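Local coordinates for protein glucokinase (Streptomyces griseus, PDB 3VGL) that probably phosphorylates D-glucose with ATP to give glucose 6-phosphate and ADP, as a ROK-family glucokinase, at residues Ala37-Val48 with Glu86-Val96; Val57-Val68 with Val96-Asp105. All blocks are in the same frame, centred on the assembly; numbering follows the deposited sequence.

Contact 1 (37-48 with 86-96) and contact 2 (57-68 with 96-105) are two layers of one domain, their centres about 9 Å apart. The helices of contact 1 lead in the chain into the strands of contact 2, and Val96 belongs to both. Contact 1 is partly buried: an aliphatic strip on the sheet side and a salt bridge on the exposed side, away from the ligand sites. Contact 2 is mostly buried, a backbone ladder of parallel strands that ends in a polar cluster around glucose and sodium. The helix layer rests on the strand layer, and Glu93 OE2 accepts from Val100 N.

Contact 1: residues Ala37-Val48 with Glu86-Val96; sequences AEGIVDAICAAV and EPLKDKVEQRV
Two helices that cover one face of the sheet in this ROK-family domain pack here, 37-48 against 88-96, their axes 10.3 Å apart and crossing at -48°. On the side nearer the sheet, Ile44 makes contact through two branches: CD1 meets Leu88 CD1 at 3.9 Å, while CG2 lies against both methyls of Val92, the two side chains crossing at about a right angle. Leu88 and Val92 also rest on Ile62, and Val48, which touches Val96, reaches Val60. Val41 stands between several partners, its CG2 near Lys91 CD and its CG1 3.6 Å from Arg95 NH1. On the solvent side the Arg95 chain bends at chi3, and NH1 and NH2 of its guanidinium both grip one oxygen, Asp42 OD1, at 2.7 Å from NH1 and 2.9 Å from NH2. The oxygen lies in the guanidinium plane; the carboxylate plane is turned 68° to it, and both N-H groups converge end-on on that one atom. Cys45 SG sits over one face of the same group, 3.6 Å from Arg95 NE; the thiol is placed there with SG anti to the carbonyl carbon (chi1 -70°), and it also meets Val96 CG1. At the other end a water joins the segments, donating to Ala37 O and, at 2.8 Å, to Glu86 OE1, whose carboxylate lies beside Ala37 CB. Two helices packed side by side on one face of a mixed sheet belong to the ribonuclease H-like fold of the actin-ATPase clan.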
loop_
_atom_site.group_PDB
_atom_site.type_symbol
_atom_site.label_atom_id
_atom_site.label_comp_id
_atom_site.label_asym_id
_atom_site.label_seq_id
_atom_site.Cartn_x
_atom_site.Cartn_y
_atom_site.Cartn_z
ATOM N N ALA A 37 10.939 -31.169 -13.491
ATOM C CA ALA A 37 11.358 -31.935 -12.321
ATOM C C ALA A 37 12.236 -33.128 -12.701
ATOM O O ALA A 37 13.207 -33.442 -12.003
ATOM C CB ALA A 37 10.147 -32.390 -11.520
ATOM N N GLU A 38 11.894 -33.788 -13.809
ATOM C CA GLU A 38 12.672 -34.933 -14.285
ATOM C C GLU A 38 14.056 -34.492 -14.783
ATOM O O GLU A 38 15.069 -35.150 -14.509
ATOM C CB GLU A 38 11.897 -35.710 -15.372
ATOM C CG GLU A 38 10.557 -36.318 -14.898
ATOM C CD GLU A 38 9.446 -35.285 -14.569
ATOM O OE1 GLU A 38 9.449 -34.132 -15.090
ATOM O OE2 GLU A 38 8.542 -35.646 -13.775
ATOM N N GLY A 39 14.095 -33.373 -15.502
ATOM C CA GLY A 39 15.351 -32.788 -15.948
ATOM C C GLY A 39 16.213 -32.355 -14.776
ATOM O O GLY A 39 17.438 -32.485 -14.822
ATOM N N ILE A 40 15.570 -31.852 -13.719
ATOM C CA ILE A 40 16.299 -31.479 -12.492
ATOM C C ILE A 40 16.944 -32.692 -11.824
ATOM O O ILE A 40 18.090 -32.618 -11.389
ATOM C CB ILE A 40 15.408 -30.688 -11.479
ATOM C CG1 ILE A 40 15.091 -29.305 -12.048
ATOM C CG2 ILE A 40 16.105 -30.574 -10.093
ATOM C CD1 ILE A 40 13.924 -28.603 -11.353
ATOM N N VAL A 41 16.232 -33.817 -11.752
ATOM C CA VAL A 41 16.860 -35.018 -11.188
ATOM C C VAL A 41 18.084 -35.437 -12.010
ATOM O O VAL A 41 19.132 -35.748 -11.440
ATOM C CB VAL A 41 15.867 -36.189 -10.972
ATOM C CG1 VAL A 41 16.600 -37.453 -10.472
ATOM C CG2 VAL A 41 14.767 -35.795 -9.990
ATOM N N ASP A 42 17.974 -35.396 -13.340
ATOM C CA ASP A 42 19.119 -35.674 -14.219
ATOM C C ASP A 42 20.301 -34.749 -13.917
ATOM O O ASP A 42 21.434 -35.211 -13.817
ATOM C CB ASP A 42 18.747 -35.521 -15.698
ATOM C CG ASP A 42 17.829 -36.633 -16.210
ATOM O OD1 ASP A 42 17.675 -37.682 -15.550
ATOM O OD2 ASP A 42 17.271 -36.450 -17.306
ATOM N N ALA A 43 20.021 -33.446 -13.778
ATOM C CA ALA A 43 21.043 -32.444 -13.500
ATOM C C ALA A 43 21.683 -32.633 -12.128
ATOM O O ALA A 43 22.882 -32.416 -11.970
ATOM C CB ALA A 43 20.455 -31.041 -13.616
ATOM N N ILE A 44 20.880 -33.022 -11.137
ATOM C CA ILE A 44 21.420 -33.337 -9.805
ATOM C C ILE A 44 22.408 -34.486 -9.904
ATOM O O ILE A 44 23.488 -34.438 -9.324
ATOM C CB ILE A 44 20.335 -33.711 -8.788
ATOM C CG1 ILE A 44 19.443 -32.504 -8.485
ATOM C CG2 ILE A 44 20.949 -34.259 -7.494
ATOM C CD1 ILE A 44 18.149 -32.877 -7.774
ATOM N N CYS A 45 22.034 -35.516 -10.649
ATOM C CA CYS A 45 22.928 -36.650 -10.845
ATOM C C CYS A 45 24.224 -36.251 -11.554
ATOM O O CYS A 45 25.312 -36.708 -11.165
ATOM C CB CYS A 45 22.186 -37.761 -11.582
ATOM S SG CYS A 45 20.929 -38.503 -10.532
ATOM N N ALA A 46 24.117 -35.392 -12.568
ATOM C CA ALA A 46 25.301 -34.880 -13.273
ATOM C C ALA A 46 26.187 -34.036 -12.352
ATOM O O ALA A 46 27.423 -34.134 -12.399
ATOM C CB ALA A 46 24.896 -34.066 -14.476
ATOM N N ALA A 47 25.546 -33.202 -11.535
ATOM C CA ALA A 47 26.262 -32.374 -10.554
ATOM C C ALA A 47 26.997 -33.204 -9.508
ATOM O O ALA A 47 28.170 -32.937 -9.187
ATOM C CB ALA A 47 25.298 -31.387 -9.871
ATOM N N VAL A 48 26.314 -34.213 -8.972
ATOM C CA VAL A 48 26.932 -35.116 -7.999
ATOM C C VAL A 48 28.122 -35.842 -8.643
ATOM O O VAL A 48 29.205 -35.864 -8.067
ATOM C CB VAL A 48 25.914 -36.141 -7.403
ATOM C CG1 VAL A 48 26.631 -37.221 -6.580
ATOM C CG2 VAL A 48 24.856 -35.428 -6.571
ATOM N N GLU A 86 7.245 -33.129 -4.357
ATOM C CA GLU A 86 8.308 -33.842 -5.059
ATOM C C GLU A 86 9.188 -34.688 -4.110
ATOM O O GLU A 86 9.908 -34.137 -3.273
ATOM C CB GLU A 86 9.170 -32.835 -5.843
ATOM C CG GLU A 86 10.430 -33.416 -6.524
ATOM C CD GLU A 86 10.119 -34.175 -7.817
ATOM O OE1 GLU A 86 11.067 -34.661 -8.471
ATOM O OE2 GLU A 86 8.925 -34.271 -8.178
ATOM N N PRO A 87 9.154 -36.036 -4.250
ATOM C CA PRO A 87 9.971 -36.911 -3.406
ATOM C C PRO A 87 11.437 -36.936 -3.847
ATOM O O PRO A 87 11.962 -37.936 -4.366
ATOM C CB PRO A 87 9.296 -38.281 -3.573
ATOM C CG PRO A 87 8.735 -38.248 -4.927
ATOM C CD PRO A 87 8.321 -36.808 -5.194
ATOM N N LEU A 88 12.112 -35.830 -3.588
ATOM C CA LEU A 88 13.450 -35.635 -4.082
ATOM C C LEU A 88 14.461 -36.594 -3.459
ATOM O O LEU A 88 15.314 -37.130 -4.160
ATOM C CB LEU A 88 13.847 -34.169 -3.858
ATOM C CG LEU A 88 14.979 -33.639 -4.728
ATOM C CD1 LEU A 88 14.689 -33.757 -6.234
ATOM C CD2 LEU A 88 15.204 -32.185 -4.365
ATOM N N LYS A 89 14.364 -36.802 -2.146
ATOM C CA LYS A 89 15.252 -37.741 -1.458
ATOM C C LYS A 89 15.205 -39.120 -2.115
ATOM O O LYS A 89 16.242 -39.682 -2.460
ATOM C CB LYS A 89 14.876 -37.869 0.016
ATOM C CG LYS A 89 15.603 -39.016 0.743
ATOM C CD LYS A 89 15.264 -39.014 2.216
ATOM C CE LYS A 89 15.862 -40.225 2.911
ATOM N NZ LYS A 89 15.911 -39.999 4.373
ATOM N N ASP A 90 13.994 -39.633 -2.300
ATOM C CA ASP A 90 13.820 -40.985 -2.840
ATOM C C ASP A 90 14.370 -41.101 -4.254
ATOM O O ASP A 90 15.066 -42.063 -4.574
ATOM C CB ASP A 90 12.349 -41.392 -2.817
ATOM C CG ASP A 90 11.822 -41.617 -1.410
ATOM O OD1 ASP A 90 12.632 -41.702 -0.458
ATOM O OD2 ASP A 90 10.587 -41.717 -1.254
ATOM N N LYS A 91 14.056 -40.115 -5.094
ATOM C CA LYS A 91 14.488 -40.128 -6.490
ATOM C C LYS A 91 16.007 -40.054 -6.648
ATOM O O LYS A 91 16.592 -40.759 -7.468
ATOM C CB LYS A 91 13.806 -39.002 -7.275
ATOM C CG LYS A 91 12.362 -39.285 -7.629
ATOM C CD LYS A 91 11.791 -38.163 -8.483
ATOM C CE LYS A 91 10.540 -38.618 -9.230
ATOM N NZ LYS A 91 9.432 -38.923 -8.297
ATOM N N VAL A 92 16.650 -39.205 -5.853
ATOM C CA VAL A 92 18.097 -39.064 -5.934
ATOM C C VAL A 92 18.809 -40.267 -5.294
ATOM O O VAL A 92 19.852 -40.704 -5.790
ATOM C CB VAL A 92 18.561 -37.714 -5.332
ATOM C CG1 VAL A 92 20.090 -37.609 -5.346
ATOM C CG2 VAL A 92 17.928 -36.564 -6.121
ATOM N N GLU A 93 18.252 -40.799 -4.204
ATOM C CA GLU A 93 18.869 -41.954 -3.527
ATOM C C GLU A 93 18.917 -43.150 -4.448
ATOM O O GLU A 93 19.937 -43.835 -4.540
ATOM C CB GLU A 93 18.144 -42.320 -2.231
ATOM C CG GLU A 93 18.649 -41.527 -1.057
ATOM C CD GLU A 93 18.088 -41.958 0.283
ATOM O OE1 GLU A 93 17.126 -42.760 0.334
ATOM O OE2 GLU A 93 18.618 -41.468 1.297
ATOM N N GLN A 94 17.822 -43.387 -5.157
ATOM C CA GLN A 94 17.766 -44.565 -6.009
ATOM C C GLN A 94 18.713 -44.435 -7.215
ATOM O O GLN A 94 19.203 -45.441 -7.729
ATOM C CB GLN A 94 16.315 -44.907 -6.378
ATOM C CG GLN A 94 15.768 -44.227 -7.604
ATOM C CD GLN A 94 15.908 -45.064 -8.878
ATOM O OE1 GLN A 94 15.481 -44.639 -9.955
ATOM N NE2 GLN A 94 16.497 -46.251 -8.760
ATOM N N ARG A 95 19.022 -43.203 -7.625
ATOM C CA ARG A 95 19.942 -42.989 -8.751
ATOM C C ARG A 95 21.431 -42.824 -8.422
ATOM O O ARG A 95 22.280 -43.274 -9.200
ATOM C CB ARG A 95 19.453 -41.868 -9.653
ATOM C CG ARG A 95 18.392 -42.358 -10.616
ATOM C CD ARG A 95 17.882 -41.261 -11.481
ATOM N NE ARG A 95 18.870 -40.819 -12.460
ATOM C CZ ARG A 95 18.612 -39.894 -13.379
ATOM N NH1 ARG A 95 17.406 -39.350 -13.436
ATOM N NH2 ARG A 95 19.550 -39.520 -14.238
ATOM N N VAL A 96 21.756 -42.197 -7.294
ATOM C CA VAL A 96 23.166 -42.031 -6.910
ATOM C C VAL A 96 23.682 -43.146 -5.990
ATOM O O VAL A 96 24.885 -43.372 -5.910
ATOM C CB VAL A 96 23.501 -40.610 -6.320
ATOM C CG1 VAL A 96 23.010 -39.500 -7.251
ATOM C CG2 VAL A 96 22.942 -40.428 -4.906
HETATM O O HOH W 1 13.070 -32.911 -9.318
#

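Contact 2: residues Val57-Val68 with Val96-Asp105. With NA (sodium ion), chain C; BGC (beta-D-glucopyranose), chain D.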
loop_
_atom_site.group_PDB
_atom_site.type_symbol
_atom_site.label_atom_id
_atom_site.label_comp_id
_atom_site.label_asym_id
_atom_site.label_seq_id
_atom_site.Cartn_x
_atom_site.Cartn_y
_atom_site.Cartn_z
ATOM N N VAL A 57 33.114 -40.102 -1.399
ATOM C CA VAL A 57 31.943 -39.365 -0.886
ATOM C C VAL A 57 30.951 -40.282 -0.159
ATOM O O VAL A 57 30.555 -41.324 -0.690
ATOM C CB VAL A 57 31.227 -38.614 -2.042
ATOM C CG1 VAL A 57 29.902 -38.007 -1.583
ATOM C CG2 VAL A 57 32.141 -37.544 -2.629
ATOM N N GLU A 58 30.519 -39.849 1.028
ATOM C CA GLU A 58 29.728 -40.653 1.965
ATOM C C GLU A 58 28.214 -40.387 1.919
ATOM O O GLU A 58 27.401 -41.272 2.218
ATOM C CB GLU A 58 30.225 -40.360 3.374
ATOM C CG GLU A 58 29.945 -41.430 4.399
ATOM C CD GLU A 58 31.119 -41.619 5.348
ATOM O OE1 GLU A 58 31.546 -40.626 5.979
ATOM O OE2 GLU A 58 31.619 -42.758 5.465
ATOM N N ALA A 59 27.838 -39.161 1.564
ATOM C CA ALA A 59 26.429 -38.775 1.555
ATOM C C ALA A 59 26.235 -37.568 0.664
ATOM O O ALA A 59 27.201 -36.893 0.326
ATOM C CB ALA A 59 25.959 -38.440 2.976
ATOM N N VAL A 60 24.977 -37.278 0.340
ATOM C CA VAL A 60 24.596 -36.108 -0.472
ATOM C C VAL A 60 23.582 -35.278 0.315
ATOM O O VAL A 60 22.567 -35.803 0.772
ATOM C CB VAL A 60 23.992 -36.522 -1.853
ATOM C CG1 VAL A 60 23.530 -35.307 -2.654
ATOM C CG2 VAL A 60 25.000 -37.332 -2.697
ATOM N N GLY A 61 23.870 -33.989 0.489
ATOM C CA GLY A 61 22.876 -33.052 1.038
ATOM C C GLY A 61 22.404 -32.139 -0.072
ATOM O O GLY A 61 23.213 -31.552 -0.784
ATOM N N ILE A 62 21.086 -31.980 -0.187
ATOM C CA ILE A 62 20.488 -31.121 -1.183
ATOM C C ILE A 62 19.888 -29.929 -0.455
ATOM O O ILE A 62 19.127 -30.119 0.504
ATOM C CB ILE A 62 19.372 -31.880 -1.931
ATOM C CG1 ILE A 62 19.983 -32.936 -2.859
ATOM C CG2 ILE A 62 18.482 -30.893 -2.707
ATOM C CD1 ILE A 62 18.960 -33.913 -3.449
ATOM N N GLY A 63 20.267 -28.723 -0.876
ATOM C CA GLY A 63 19.560 -27.489 -0.451
ATOM C C GLY A 63 18.644 -27.096 -1.598
ATOM O O GLY A 63 19.128 -26.680 -2.650
ATOM N N ALA A 64 17.331 -27.243 -1.401
ATOM C CA ALA A 64 16.377 -27.077 -2.476
ATOM C C ALA A 64 15.600 -25.781 -2.297
ATOM O O ALA A 64 15.119 -25.521 -1.211
ATOM C CB ALA A 64 15.399 -28.258 -2.479
ATOM N N ALA A 65 15.440 -25.020 -3.380
ATOM C CA ALA A 65 14.692 -23.755 -3.338
ATOM C C ALA A 65 13.167 -23.984 -3.320
ATOM O O ALA A 65 12.454 -23.677 -4.279
ATOM C CB ALA A 65 15.096 -22.881 -4.504
ATOM N N GLY A 66 12.671 -24.505 -2.214
ATOM C CA GLY A 66 11.229 -24.630 -2.042
ATOM C C GLY A 66 10.882 -24.997 -0.621
ATOM O O GLY A 66 11.763 -25.134 0.232
ATOM N N TYR A 67 9.573 -25.163 -0.389
ATOM C CA TYR A 67 9.032 -25.565 0.905
ATOM C C TYR A 67 9.348 -27.051 1.070
ATOM O O TYR A 67 8.829 -27.877 0.319
ATOM C CB TYR A 67 7.496 -25.380 0.892
ATOM C CG TYR A 67 6.984 -23.947 1.070
ATOM C CD1 TYR A 67 7.401 -22.921 0.222
ATOM C CD2 TYR A 67 6.059 -23.636 2.071
ATOM C CE1 TYR A 67 6.898 -21.622 0.371
ATOM C CE2 TYR A 67 5.548 -22.325 2.227
ATOM C CZ TYR A 67 6.011 -21.332 1.388
ATOM O OH TYR A 67 5.545 -20.034 1.532
ATOM N N VAL A 68 10.225 -27.363 2.024
ATOM C CA VAL A 68 10.633 -28.745 2.309
ATOM C C VAL A 68 9.948 -29.240 3.579
ATOM O O VAL A 68 9.843 -28.500 4.567
ATOM C CB VAL A 68 12.158 -28.817 2.444
ATOM C CG1 VAL A 68 12.611 -30.244 2.874
ATOM C CG2 VAL A 68 12.797 -28.423 1.121
ATOM N N VAL A 96 21.756 -42.197 -7.294
ATOM C CA VAL A 96 23.166 -42.031 -6.910
ATOM C C VAL A 96 23.682 -43.146 -5.990
ATOM O O VAL A 96 24.885 -43.372 -5.910
ATOM C CB VAL A 96 23.501 -40.610 -6.320
ATOM C CG1 VAL A 96 23.010 -39.500 -7.251
ATOM C CG2 VAL A 96 22.942 -40.428 -4.906
ATOM N N GLY A 97 22.771 -43.826 -5.293
ATOM C CA GLY A 97 23.146 -44.938 -4.416
ATOM C C GLY A 97 23.866 -44.515 -3.149
ATOM O O GLY A 97 24.627 -45.287 -2.569
ATOM N N LEU A 98 23.618 -43.276 -2.725
ATOM C CA LEU A 98 24.160 -42.740 -1.480
ATOM C C LEU A 98 22.996 -42.191 -0.651
ATOM O O LEU A 98 21.962 -41.834 -1.225
ATOM C CB LEU A 98 25.172 -41.623 -1.771
ATOM C CG LEU A 98 26.539 -41.963 -2.387
ATOM C CD1 LEU A 98 27.240 -40.685 -2.812
ATOM C CD2 LEU A 98 27.402 -42.751 -1.428
ATOM N N PRO A 99 23.147 -42.148 0.693
ATOM C CA PRO A 99 22.118 -41.510 1.517
ATOM C C PRO A 99 21.993 -40.032 1.159
ATOM O O PRO A 99 23.002 -39.371 0.884
ATOM C CB PRO A 99 22.654 -41.651 2.944
ATOM C CG PRO A 99 23.676 -42.714 2.888
ATOM C CD PRO A 99 24.260 -42.663 1.508
ATOM N N VAL A 100 20.760 -39.538 1.174
ATOM C CA VAL A 100 20.448 -38.144 0.818
ATOM C C VAL A 100 19.574 -37.532 1.908
ATOM O O VAL A 100 18.695 -38.192 2.465
ATOM C CB VAL A 100 19.711 -38.071 -0.562
ATOM C CG1 VAL A 100 19.243 -36.625 -0.906
ATOM C CG2 VAL A 100 20.582 -38.669 -1.682
ATOM N N VAL A 101 19.847 -36.270 2.236
ATOM C CA VAL A 101 18.957 -35.479 3.077
ATOM C C VAL A 101 18.571 -34.295 2.216
ATOM O O VAL A 101 19.405 -33.806 1.472
ATOM C CB VAL A 101 19.630 -35.017 4.381
ATOM C CG1 VAL A 101 20.827 -34.124 4.105
ATOM C CG2 VAL A 101 18.633 -34.299 5.288
ATOM N N VAL A 102 17.313 -33.879 2.290
ATOM C CA VAL A 102 16.854 -32.708 1.545
ATOM C C VAL A 102 16.500 -31.614 2.543
ATOM O O VAL A 102 15.694 -31.829 3.444
ATOM C CB VAL A 102 15.632 -33.031 0.642
ATOM C CG1 VAL A 102 15.063 -31.768 -0.000
ATOM C CG2 VAL A 102 16.026 -34.039 -0.426
ATOM N N GLU A 103 17.128 -30.451 2.404
ATOM C CA GLU A 103 16.826 -29.317 3.283
ATOM C C GLU A 103 16.417 -28.153 2.388
ATOM O O GLU A 103 16.784 -28.091 1.227
ATOM C CB GLU A 103 18.069 -28.925 4.107
ATOM C CG GLU A 103 18.563 -30.016 5.066
ATOM C CD GLU A 103 17.951 -29.969 6.463
ATOM O OE1 GLU A 103 16.991 -29.204 6.707
ATOM O OE2 GLU A 103 18.447 -30.728 7.330
ATOM N N ASN A 104 15.675 -27.195 2.924
ATOM C CA ASN A 104 15.475 -25.954 2.178
ATOM C C ASN A 104 16.822 -25.257 1.971
ATOM O O ASN A 104 17.684 -25.269 2.859
ATOM C CB ASN A 104 14.474 -25.069 2.926
ATOM C CG ASN A 104 14.460 -23.654 2.405
ATOM O OD1 ASN A 104 15.170 -22.790 2.939
ATOM N ND2 ASN A 104 13.676 -23.401 1.360
ATOM N N ASP A 105 16.994 -24.643 0.803
ATOM C CA ASP A 105 18.278 -24.031 0.437
ATOM C C ASP A 105 18.744 -22.940 1.370
ATOM O O ASP A 105 19.931 -22.836 1.637
ATOM C CB ASP A 105 18.273 -23.516 -1.019
ATOM C CG ASP A 105 17.254 -22.409 -1.271
ATOM O OD1 ASP A 105 16.213 -22.381 -0.606
ATOM O OD2 ASP A 105 17.486 -21.573 -2.168
HETATM NA NA NA C . 14.131 -21.417 4.543
HETATM C C2 BGC D . 11.250 -20.200 -2.001
HETATM C C3 BGC D . 12.156 -20.593 -0.836
HETATM C C4 BGC D . 13.634 -20.488 -1.215
HETATM C C5 BGC D . 13.870 -19.105 -1.797
HETATM C C6 BGC D . 15.322 -18.907 -2.244
HETATM C C1 BGC D . 11.658 -18.814 -2.486
HETATM O O1 BGC D . 10.926 -18.442 -3.621
HETATM O O2 BGC D . 9.905 -20.118 -1.492
HETATM O O3 BGC D . 11.876 -21.892 -0.414
HETATM O O4 BGC D . 14.426 -20.636 -0.050
HETATM O O5 BGC D . 13.020 -18.859 -2.907
HETATM O O6 BGC D . 15.684 -19.858 -3.232
HETATM O O HOH W 2 12.037 -22.663 4.267
HETATM O O HOH W 3 13.470 -20.133 2.598
#
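Glucose O4 is held between two consecutive residues: it donates to Asp105 OD1 at 2.6 Å, accepts from Asn104 ND2 in a longer bond, and is hydrogen-bonded to a water that is also a ligand of the sodium ion. The other carboxylate oxygen, Asp105 OD2, accepts a hydrogen bond from glucose O6 at 2.7 Å, so one side chain spans two sugar hydroxyls. Asp105 CG lies between its own N and carbonyl carbon (chi1 63°), which brings the carboxylate alongside Ala65; Ala65 CB touches both OD2 and O6. The Asn104 amide is fixed at both ends. ND2 donates to Gly66 O at 2.8 Å, almost in the amide plane but from above the carbonyl plane, and OD1 binds sodium at 2.4 Å, with Asn107 and Gly136 also ligands of the ion. Behind this site strands 57-64 and 100-104 run parallel, with bonds alternating from Val60 N to Pro99 O through to Ala64 N to Glu103 O. The straightest, Glu103 N to Ile62 O, is 2.8 Å long at 176°. At the strand end Ala64 O is gripped from opposite faces by Asp105 N and Gly66 N, the latter closing an inverse gamma turn at Ala65. One sheet face carries Val60, Ile62, Val100 and Val102, where Ile62 CD1 meets Val100 CG1 at 3.7 Å; helices 88-96 and 37-52 pack on it. On the other face, Glu103 pairs with Arg146. Val68 CG1 packs against Val102 CG1, the two side chains crossing obliquely. Glu154, His157 and Glu176 also bond the sugar. The sugar site thus sits where strand 100-104 gives way to helix 105-116, with Asn104 as the N-cap: one N-H of ND2 goes to Gly66 O, which turns the other toward glucose O4, while Asp105 reads O4 and O6.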